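Local coordinates for protein endoglucanase EG-II (Hypocrea jecorina, PDB 3QR3) that probably hydrolyses internal beta-1,4-glucosidic bonds of cellulose, as an endoglucanase whose catalytic domain is a TIM barrel of glycosyl hydrolase family 5, at residues Gly7-Gly12 against Leu258-Gly263; Met48-Asn53 against Glu306-Ser311; Glu164-Ile169 against Val204-Gly209. One frame throughout, in Å; residues are numbered along the deposited sequence.

In the fold
From the N terminus, strand 5-11 and then helix 44-55 carry the first segments of interactions 1 and 2. The chain then runs round most of the barrel. On that journey interaction 3 closes a short loop, from helix 155-171 to the turn before strand 214-219, nested within the long loops of both other contacts. Strand 256-261 next closes interaction 1 inside the barrel, and residues 306-311 close interaction 2 on its outside, so these two loops cross. They also touch, Val8 packing on Phe51 and on Glu306, Ile10 on Met48, so the outer side of strand 5-11 meets both segments of interaction 2. Interaction 3 lies across the chain's centre from interaction 2, about 36 Å between centres.

Interaction 1 of 3, residues Gly7-Gly12 against Leu258-Gly263; sequences GVNIAG and LTETGG
Two backbone carbonyls grip the amide nitrogen of Asn9. Across this contact Asn9 ND2 donates to Thr259 O at 3.0 Å, and its other bond goes to Gly292 O of the strand lying between. The bond to Thr259 is almost straight, with an N-H...O angle of 171°; the acceptor sits in the plane of the amide, while the donor is tilted modestly from the plane of the carbonyl. Asn9 CG stands beside the backbone N and anti to the carbonyl carbon (chi1 -80°), which carries the amide off its own strand toward Thr259. The nearest CA atoms, Asn9 CA and Glu260 CA, are still 7.6 Å apart.

That separation reflects the TIM barrel. Strands 5-11 and 256-261 are parallel but not adjacent, with strand 287-296 between them, and a side chain spans the interval where main chains cannot pair. The remaining oxygen, Asn9 OD1, accepts from Arg61, so the buried amide is held at both ends and its rotation is fixed. An alanine here is likely to deprive Thr259 O and Gly292 O of this donor and to leave Arg61 short of one acceptor, opening a gap between the strands.

Glu260 comes in across Asn9: its CG lies 3.9 Å from Asn9 ND2, and the two side chains meet nearly perpendicularly, amide and carboxylate planes being 85° apart. Beyond CG the chain is extended, bringing OE1 to Tyr221 and OE2 into a salt bridge with Arg61. Arg61 NH1 thus serves both, bonded to Asn9 OD1 and paired with Glu260 OE2. In family 5 relatives the nucleophilic glutamate occupies the end of the seventh barrel strand, consistent with the place of Glu260, whose side chain comes within about 3 Å (nearest atoms) of a bound sulfate, probably from the crystallisation liquor.

Interaction 2 of 3, residues Met48-Asn53 against Glu306-Ser311; sequences MQHFVN and ETPTSS
Helix 44-55, which follows the first barrel strand on the outside of the TIM barrel, is met here by the C-terminal segment that leads into the small antiparallel hairpin of strands 309-310 and 315-316. Pro308 is the point of meeting. Its ring fits against two successive aromatic residues of the helix, His50 and Phe51, and different atoms serve each. Pro308 CB and CG both approach His50 CD2, CG at 3.7 Å, with the two side chains running past each other in opposite directions. Pro308 CD instead comes to Phe51 CZ, at 3.6 Å, and there the side chains cross roughly at right angles.

The helix presents these rings as a pair. His50 CG lies far round from the backbone N (chi1 153°), whereas Phe51 CG lies beside its own N (chi1 -77°), and as a result His50 CD2 rests over one face of the phenyl ring, toward its rim, 3.8 Å above the plane. The edge of that ring serves a different neighbour: Glu306 O is in plane with it, 3.6 Å from Phe51 CZ. Val321 of helix 319-325 also touches Phe51, while Trp315 stacks on the imidazole and Asp317 bonds to His50 NE2.

No hydrogen bond joins the two segments, and the contact rests mainly on van der Waals packing. Carbon meets carbon at the proline, and the ring edge turned to Glu306 O offers the slightly positive C-H rim of the phenyl group to a partial negative charge, probably a weakly favourable match.

Interaction 3 of 3, residues Glu164-Ile169 against Val204-Gly209; sequences EVVTAI and VTNPDG
The torsions of Val166 split its two methyl groups between two neighbours: CG1 is anti to the backbone N (chi1 167°) and reaches Thr205, whereas CG2, anti to the carbonyl carbon, reaches Val204. Val204 answers with its own CG1, likewise opposite its backbone N (chi1 174°), and the closest pair, Val166 CG2 and Val204 CG1, stands at 3.9 Å. The valines meet aslant, methyl on methyl. The other branch, Val166 CG1, lies 3.8 Å from Thr205 O, and the end of the Asn206 side chain approaches the same methyl.

Here helix 155-171, which links the barrel strands 142-145 and 179-182, is joined to the loop between helix 197-201 and strand 214-219. Leu181 of strand 179-182 touches both valines, extending the apolar cluster to the barrel wall. After Thr205 the loop folds into a type I beta turn, Asn206 to Gly209, closed by Gly209 N to Asn206 O at 2.8 Å. At the turn's end Gly209 has positive phi, where a CB would press on the preceding carbonyl O.

Across the two segments the contact is held by apolar surfaces and not by hydrogen bonds. The one carbonyl oxygen that meets a methyl, Thr205 O, accepts from Gln163 NE2 on the same helix, so its polarity is answered although carbon lies against it.

Interaction 1 of 3, residues Gly7-Gly12 against Leu258-Gly263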
loop_
_atom_site.group_PDB
_atom_site.type_symbol
_atom_site.label_atom_id
_atom_site.label_comp_id
_atom_site.label_asym_id
_atom_site.label_seq_id
_atom_site.Cartn_x
_atom_site.Cartn_y
_atom_site.Cartn_z
ATOM N N GLY A 7 9.651 2.721 3.604
ATOM C CA GLY A 7 8.792 2.597 4.764
ATOM C C GLY A 7 8.178 1.226 4.891
ATOM O O GLY A 7 8.683 0.242 4.332
ATOM N N VAL A 8 7.072 1.164 5.627
ATOM C CA VAL A 8 6.453 -0.107 5.960
ATOM C C VAL A 8 4.938 0.031 6.042
ATOM O O VAL A 8 4.399 1.125 6.236
ATOM C CB VAL A 8 6.957 -0.642 7.308
ATOM C CG1 VAL A 8 8.487 -0.674 7.344
ATOM C CG2 VAL A 8 6.421 0.223 8.420
ATOM N N ASN A 9 4.260 -1.091 5.862
ATOM C CA ASN A 9 2.824 -1.177 6.073
ATOM C C ASN A 9 2.516 -1.296 7.559
ATOM O O ASN A 9 3.078 -2.157 8.230
ATOM C CB ASN A 9 2.297 -2.415 5.370
ATOM C CG ASN A 9 2.115 -2.201 3.882
ATOM O OD1 ASN A 9 1.027 -1.868 3.442
ATOM N ND2 ASN A 9 3.180 -2.390 3.109
ATOM N N ILE A 10 1.648 -0.417 8.060
ATOM C CA ILE A 10 1.190 -0.438 9.451
ATOM C C ILE A 10 -0.218 -1.016 9.438
ATOM O O ILE A 10 -1.193 -0.285 9.307
ATOM C CB ILE A 10 1.157 0.990 10.040
ATOM C CG1 ILE A 10 2.499 1.694 9.790
ATOM C CG2 ILE A 10 0.819 0.958 11.538
ATOM C CD1 ILE A 10 3.670 1.077 10.566
ATOM N N ALA A 11 -0.307 -2.337 9.539
ATOM C CA ALA A 11 -1.555 -3.059 9.291
ATOM C C ALA A 11 -2.452 -3.178 10.531
ATOM O O ALA A 11 -2.012 -2.942 11.656
ATOM C CB ALA A 11 -1.250 -4.452 8.711
ATOM N N GLY A 12 -3.707 -3.565 10.315
ATOM C CA GLY A 12 -4.643 -3.768 11.408
ATOM C C GLY A 12 -6.062 -3.318 11.098
ATOM O O GLY A 12 -7.034 -4.029 11.414
ATOM N N LEU A 258 6.767 0.234 -5.133
ATOM C CA LEU A 258 6.545 -1.114 -4.634
ATOM C C LEU A 258 5.913 -0.987 -3.249
ATOM O O LEU A 258 6.619 -0.737 -2.265
ATOM C CB LEU A 258 7.890 -1.842 -4.528
ATOM C CG LEU A 258 7.956 -3.265 -3.981
ATOM C CD1 LEU A 258 7.158 -4.224 -4.845
ATOM C CD2 LEU A 258 9.409 -3.717 -3.883
ATOM N N THR A 259 4.591 -1.139 -3.175
ATOM C CA THR A 259 3.862 -0.887 -1.929
ATOM C C THR A 259 3.736 -2.099 -1.018
ATOM O O THR A 259 3.273 -1.974 0.117
ATOM C CB THR A 259 2.455 -0.351 -2.189
ATOM O OG1 THR A 259 1.794 -1.205 -3.133
ATOM C CG2 THR A 259 2.528 1.058 -2.739
ATOM N N GLU A 260 4.124 -3.271 -1.512
ATOM C CA GLU A 260 4.229 -4.442 -0.645
ATOM C C GLU A 260 5.394 -5.322 -1.054
ATOM O O GLU A 260 5.503 -5.738 -2.208
ATOM C CB GLU A 260 2.942 -5.280 -0.654
ATOM C CG GLU A 260 1.843 -4.762 0.258
ATOM C CD GLU A 260 0.690 -5.743 0.412
ATOM O OE1 GLU A 260 0.917 -6.969 0.278
ATOM O OE2 GLU A 260 -0.444 -5.285 0.681
ATOM N N THR A 261 6.267 -5.595 -0.098
ATOM C CA THR A 261 7.326 -6.561 -0.297
ATOM C C THR A 261 7.768 -6.998 1.088
ATOM O O THR A 261 7.553 -6.279 2.060
ATOM C CB THR A 261 8.498 -5.988 -1.134
ATOM O OG1 THR A 261 9.394 -7.047 -1.489
ATOM C CG2 THR A 261 9.269 -4.905 -0.379
ATOM N N GLY A 262 8.347 -8.183 1.196
ATOM C CA GLY A 262 8.738 -8.670 2.511
ATOM C C GLY A 262 9.282 -10.078 2.477
ATOM O O GLY A 262 9.305 -10.709 1.428
ATOM N N GLY A 263 9.732 -10.565 3.629
ATOM C CA GLY A 263 10.185 -11.933 3.746
ATOM C C GLY A 263 10.428 -12.305 5.194
ATOM O O GLY A 263 10.272 -11.478 6.098
#

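Interaction 2 of 3, residues Met48-Asn53 against Glu306-Ser311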
loop_
_atom_site.group_PDB
_atom_site.type_symbol
_atom_site.label_atom_id
_atom_site.label_comp_id
_atom_site.label_asym_id
_atom_site.label_seq_id
_atom_site.Cartn_x
_atom_site.Cartn_y
_atom_site.Cartn_z
ATOM N N MET A 48 5.599 4.045 14.037
ATOM C CA MET A 48 5.962 4.987 12.972
ATOM C C MET A 48 7.015 5.999 13.439
ATOM O O MET A 48 7.942 6.325 12.702
ATOM C CB MET A 48 4.726 5.712 12.435
ATOM C CG MET A 48 3.802 4.823 11.594
ATOM S SD MET A 48 2.516 5.755 10.737
ATOM C CE MET A 48 1.470 6.230 12.113
ATOM N N GLN A 49 6.874 6.484 14.668
ATOM C CA GLN A 49 7.815 7.477 15.184
ATOM C C GLN A 49 9.227 6.887 15.254
ATOM O O GLN A 49 10.202 7.534 14.876
ATOM C CB GLN A 49 7.365 7.990 16.553
ATOM C CG GLN A 49 8.253 9.081 17.126
ATOM C CD GLN A 49 7.885 9.442 18.552
ATOM O OE1 GLN A 49 7.991 10.599 18.956
ATOM N NE2 GLN A 49 7.453 8.447 19.325
ATOM N N HIS A 50 9.325 5.652 15.732
ATOM C CA HIS A 50 10.585 4.917 15.716
ATOM C C HIS A 50 11.138 4.756 14.294
ATOM O O HIS A 50 12.315 5.009 14.043
ATOM C CB HIS A 50 10.399 3.544 16.371
ATOM C CG HIS A 50 11.355 2.503 15.884
ATOM N ND1 HIS A 50 12.698 2.512 16.207
ATOM C CD2 HIS A 50 11.163 1.411 15.105
ATOM C CE1 HIS A 50 13.290 1.472 15.646
ATOM N NE2 HIS A 50 12.382 0.790 14.969
ATOM N N PHE A 51 10.291 4.314 13.374
ATOM C CA PHE A 51 10.708 4.110 11.991
ATOM C C PHE A 51 11.253 5.391 11.370
ATOM O O PHE A 51 12.242 5.359 10.642
ATOM C CB PHE A 51 9.546 3.564 11.153
ATOM C CG PHE A 51 9.285 2.098 11.364
ATOM C CD1 PHE A 51 10.330 1.189 11.336
ATOM C CD2 PHE A 51 7.995 1.628 11.575
ATOM C CE1 PHE A 51 10.096 -0.164 11.518
ATOM C CE2 PHE A 51 7.753 0.278 11.753
ATOM C CZ PHE A 51 8.804 -0.618 11.731
ATOM N N VAL A 52 10.614 6.519 11.669
ATOM C CA VAL A 52 11.026 7.793 11.091
ATOM C C VAL A 52 12.302 8.299 11.765
ATOM O O VAL A 52 13.243 8.727 11.093
ATOM C CB VAL A 52 9.915 8.869 11.200
ATOM C CG1 VAL A 52 10.456 10.256 10.808
ATOM C CG2 VAL A 52 8.718 8.495 10.327
ATOM N N ASN A 53 12.337 8.239 13.092
ATOM C CA ASN A 53 13.441 8.825 13.852
ATOM C C ASN A 53 14.721 8.003 13.821
ATOM O O ASN A 53 15.817 8.558 13.755
ATOM C CB ASN A 53 13.027 9.069 15.303
ATOM C CG ASN A 53 12.069 10.215 15.437
ATOM O OD1 ASN A 53 11.875 10.976 14.494
ATOM N ND2 ASN A 53 11.462 10.355 16.609
ATOM N N GLU A 306 7.510 -7.278 10.620
ATOM C CA GLU A 306 8.478 -6.186 10.606
ATOM C C GLU A 306 8.221 -5.270 11.795
ATOM O O GLU A 306 8.767 -4.175 11.868
ATOM C CB GLU A 306 8.374 -5.393 9.299
ATOM C CG GLU A 306 8.682 -6.225 8.067
ATOM C CD GLU A 306 8.595 -5.423 6.786
ATOM O OE1 GLU A 306 8.276 -4.218 6.859
ATOM O OE2 GLU A 306 8.851 -5.995 5.706
ATOM N N THR A 307 7.387 -5.728 12.730
ATOM C CA THR A 307 7.025 -4.923 13.896
ATOM C C THR A 307 8.198 -4.832 14.857
ATOM O O THR A 307 8.741 -5.854 15.274
ATOM C CB THR A 307 5.830 -5.530 14.642
ATOM O OG1 THR A 307 4.740 -5.710 13.731
ATOM C CG2 THR A 307 5.381 -4.631 15.774
ATOM N N PRO A 308 8.593 -3.605 15.220
ATOM C CA PRO A 308 9.686 -3.463 16.186
ATOM C C PRO A 308 9.191 -3.830 17.582
ATOM O O PRO A 308 7.985 -3.821 17.829
ATOM C CB PRO A 308 10.012 -1.971 16.126
ATOM C CG PRO A 308 8.733 -1.314 15.718
ATOM C CD PRO A 308 8.005 -2.310 14.836
ATOM N N THR A 309 10.114 -4.149 18.480
ATOM C CA THR A 309 9.760 -4.471 19.863
ATOM C C THR A 309 10.102 -3.313 20.801
ATOM O O THR A 309 11.196 -2.762 20.741
ATOM C CB THR A 309 10.482 -5.743 20.332
ATOM O OG1 THR A 309 10.107 -6.839 19.487
ATOM C CG2 THR A 309 10.119 -6.074 21.781
ATOM N N SER A 310 9.161 -2.938 21.662
ATOM C CA SER A 310 9.414 -1.889 22.642
ATOM C C SER A 310 9.891 -2.492 23.959
ATOM O O SER A 310 9.277 -3.414 24.487
ATOM C CB SER A 310 8.160 -1.046 22.882
ATOM O OG SER A 310 8.472 0.123 23.629
ATOM N N SER A 311 10.991 -1.964 24.483
ATOM C CA SER A 311 11.528 -2.414 25.760
ATOM C C SER A 311 12.097 -1.231 26.526
ATOM O O SER A 311 13.203 -0.775 26.238
ATOM C CB SER A 311 12.617 -3.461 25.539
#

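Interaction 3 of 3, residues Glu164-Ile169 against Val204-Gly209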
loop_
_atom_site.group_PDB
_atom_site.type_symbol
_atom_site.label_atom_id
_atom_site.label_comp_id
_atom_site.label_asym_id
_atom_site.label_seq_id
_atom_site.Cartn_x
_atom_site.Cartn_y
_atom_site.Cartn_z
ATOM N N GLU A 164 -12.109 6.545 -13.672
ATOM C CA GLU A 164 -13.209 7.225 -12.993
ATOM C C GLU A 164 -12.804 7.645 -11.567
ATOM O O GLU A 164 -13.170 8.715 -11.086
ATOM C CB GLU A 164 -14.459 6.333 -12.950
ATOM C CG GLU A 164 -15.185 6.151 -14.297
ATOM C CD GLU A 164 -16.630 5.687 -14.107
ATOM O OE1 GLU A 164 -17.228 6.018 -13.053
ATOM O OE2 GLU A 164 -17.167 4.995 -15.002
ATOM N N VAL A 165 -12.053 6.800 -10.882
ATOM C CA VAL A 165 -11.582 7.156 -9.539
ATOM C C VAL A 165 -10.614 8.340 -9.578
ATOM O O VAL A 165 -10.777 9.314 -8.843
ATOM C CB VAL A 165 -10.937 5.956 -8.828
ATOM C CG1 VAL A 165 -10.273 6.390 -7.518
ATOM C CG2 VAL A 165 -11.999 4.896 -8.557
ATOM N N VAL A 166 -9.613 8.273 -10.447
ATOM C CA VAL A 166 -8.686 9.401 -10.582
ATOM C C VAL A 166 -9.435 10.709 -10.873
ATOM O O VAL A 166 -9.151 11.753 -10.282
ATOM C CB VAL A 166 -7.622 9.151 -11.664
ATOM C CG1 VAL A 166 -6.893 10.455 -12.002
ATOM C CG2 VAL A 166 -6.633 8.083 -11.190
ATOM N N THR A 167 -10.413 10.650 -11.765
ATOM C CA THR A 167 -11.193 11.840 -12.076
ATOM C C THR A 167 -11.927 12.346 -10.840
ATOM O O THR A 167 -11.962 13.548 -10.575
ATOM C CB THR A 167 -12.191 11.578 -13.211
ATOM O OG1 THR A 167 -11.481 11.070 -14.344
ATOM C CG2 THR A 167 -12.930 12.868 -13.597
ATOM N N ALA A 168 -12.496 11.424 -10.071
ATOM C CA ALA A 168 -13.224 11.814 -8.866
ATOM C C ALA A 168 -12.301 12.466 -7.843
ATOM O O ALA A 168 -12.668 13.447 -7.192
ATOM C CB ALA A 168 -13.939 10.624 -8.256
ATOM N N ILE A 169 -11.102 11.916 -7.701
ATOM C CA ILE A 169 -10.176 12.409 -6.694
ATOM C C ILE A 169 -9.745 13.837 -7.039
ATOM O O ILE A 169 -9.719 14.708 -6.179
ATOM C CB ILE A 169 -8.940 11.497 -6.594
ATOM C CG1 ILE A 169 -9.341 10.131 -6.025
ATOM C CG2 ILE A 169 -7.849 12.157 -5.765
ATOM C CD1 ILE A 169 -8.206 9.138 -5.961
ATOM N N VAL A 204 -4.641 6.154 -18.342
ATOM C CA VAL A 204 -5.331 6.919 -17.307
ATOM C C VAL A 204 -4.671 8.284 -17.167
ATOM O O VAL A 204 -3.461 8.377 -17.131
ATOM C CB VAL A 204 -5.311 6.160 -15.949
ATOM C CG1 VAL A 204 -5.892 7.018 -14.827
ATOM C CG2 VAL A 204 -6.074 4.855 -16.068
ATOM N N THR A 205 -5.469 9.346 -17.110
ATOM C CA THR A 205 -4.917 10.684 -17.003
ATOM C C THR A 205 -5.677 11.532 -16.002
ATOM O O THR A 205 -6.812 11.235 -15.676
ATOM C CB THR A 205 -4.995 11.451 -18.358
ATOM O OG1 THR A 205 -6.370 11.614 -18.747
ATOM C CG2 THR A 205 -4.212 10.727 -19.456
ATOM N N ASN A 206 -5.041 12.606 -15.551
ATOM C CA ASN A 206 -5.715 13.673 -14.826
ATOM C C ASN A 206 -6.659 14.397 -15.783
ATOM O O ASN A 206 -6.508 14.287 -16.997
ATOM C CB ASN A 206 -4.686 14.675 -14.298
ATOM C CG ASN A 206 -3.662 14.035 -13.372
ATOM O OD1 ASN A 206 -2.456 14.067 -13.634
ATOM N ND2 ASN A 206 -4.138 13.456 -12.286
ATOM N N PRO A 207 -7.622 15.154 -15.241
ATOM C CA PRO A 207 -8.549 15.936 -16.071
ATOM C C PRO A 207 -7.848 16.782 -17.130
ATOM O O PRO A 207 -8.388 16.928 -18.232
ATOM C CB PRO A 207 -9.237 16.839 -15.050
ATOM C CG PRO A 207 -9.268 15.985 -13.789
ATOM C CD PRO A 207 -7.982 15.199 -13.809
ATOM N N ASP A 208 -6.675 17.327 -16.815
ATOM C CA ASP A 208 -5.959 18.176 -17.770
ATOM C C ASP A 208 -5.233 17.380 -18.856
ATOM O O ASP A 208 -4.520 17.952 -19.671
ATOM C CB ASP A 208 -4.987 19.133 -17.050
ATOM C CG ASP A 208 -3.790 18.414 -16.418
ATOM O OD1 ASP A 208 -3.675 17.177 -16.554
ATOM O OD2 ASP A 208 -2.953 19.098 -15.786
ATOM N N GLY A 209 -5.410 16.063 -18.860
ATOM C CA GLY A 209 -4.770 15.213 -19.851
ATOM C C GLY A 209 -3.367 14.720 -19.514
ATOM O O GLY A 209 -2.810 13.886 -20.235
#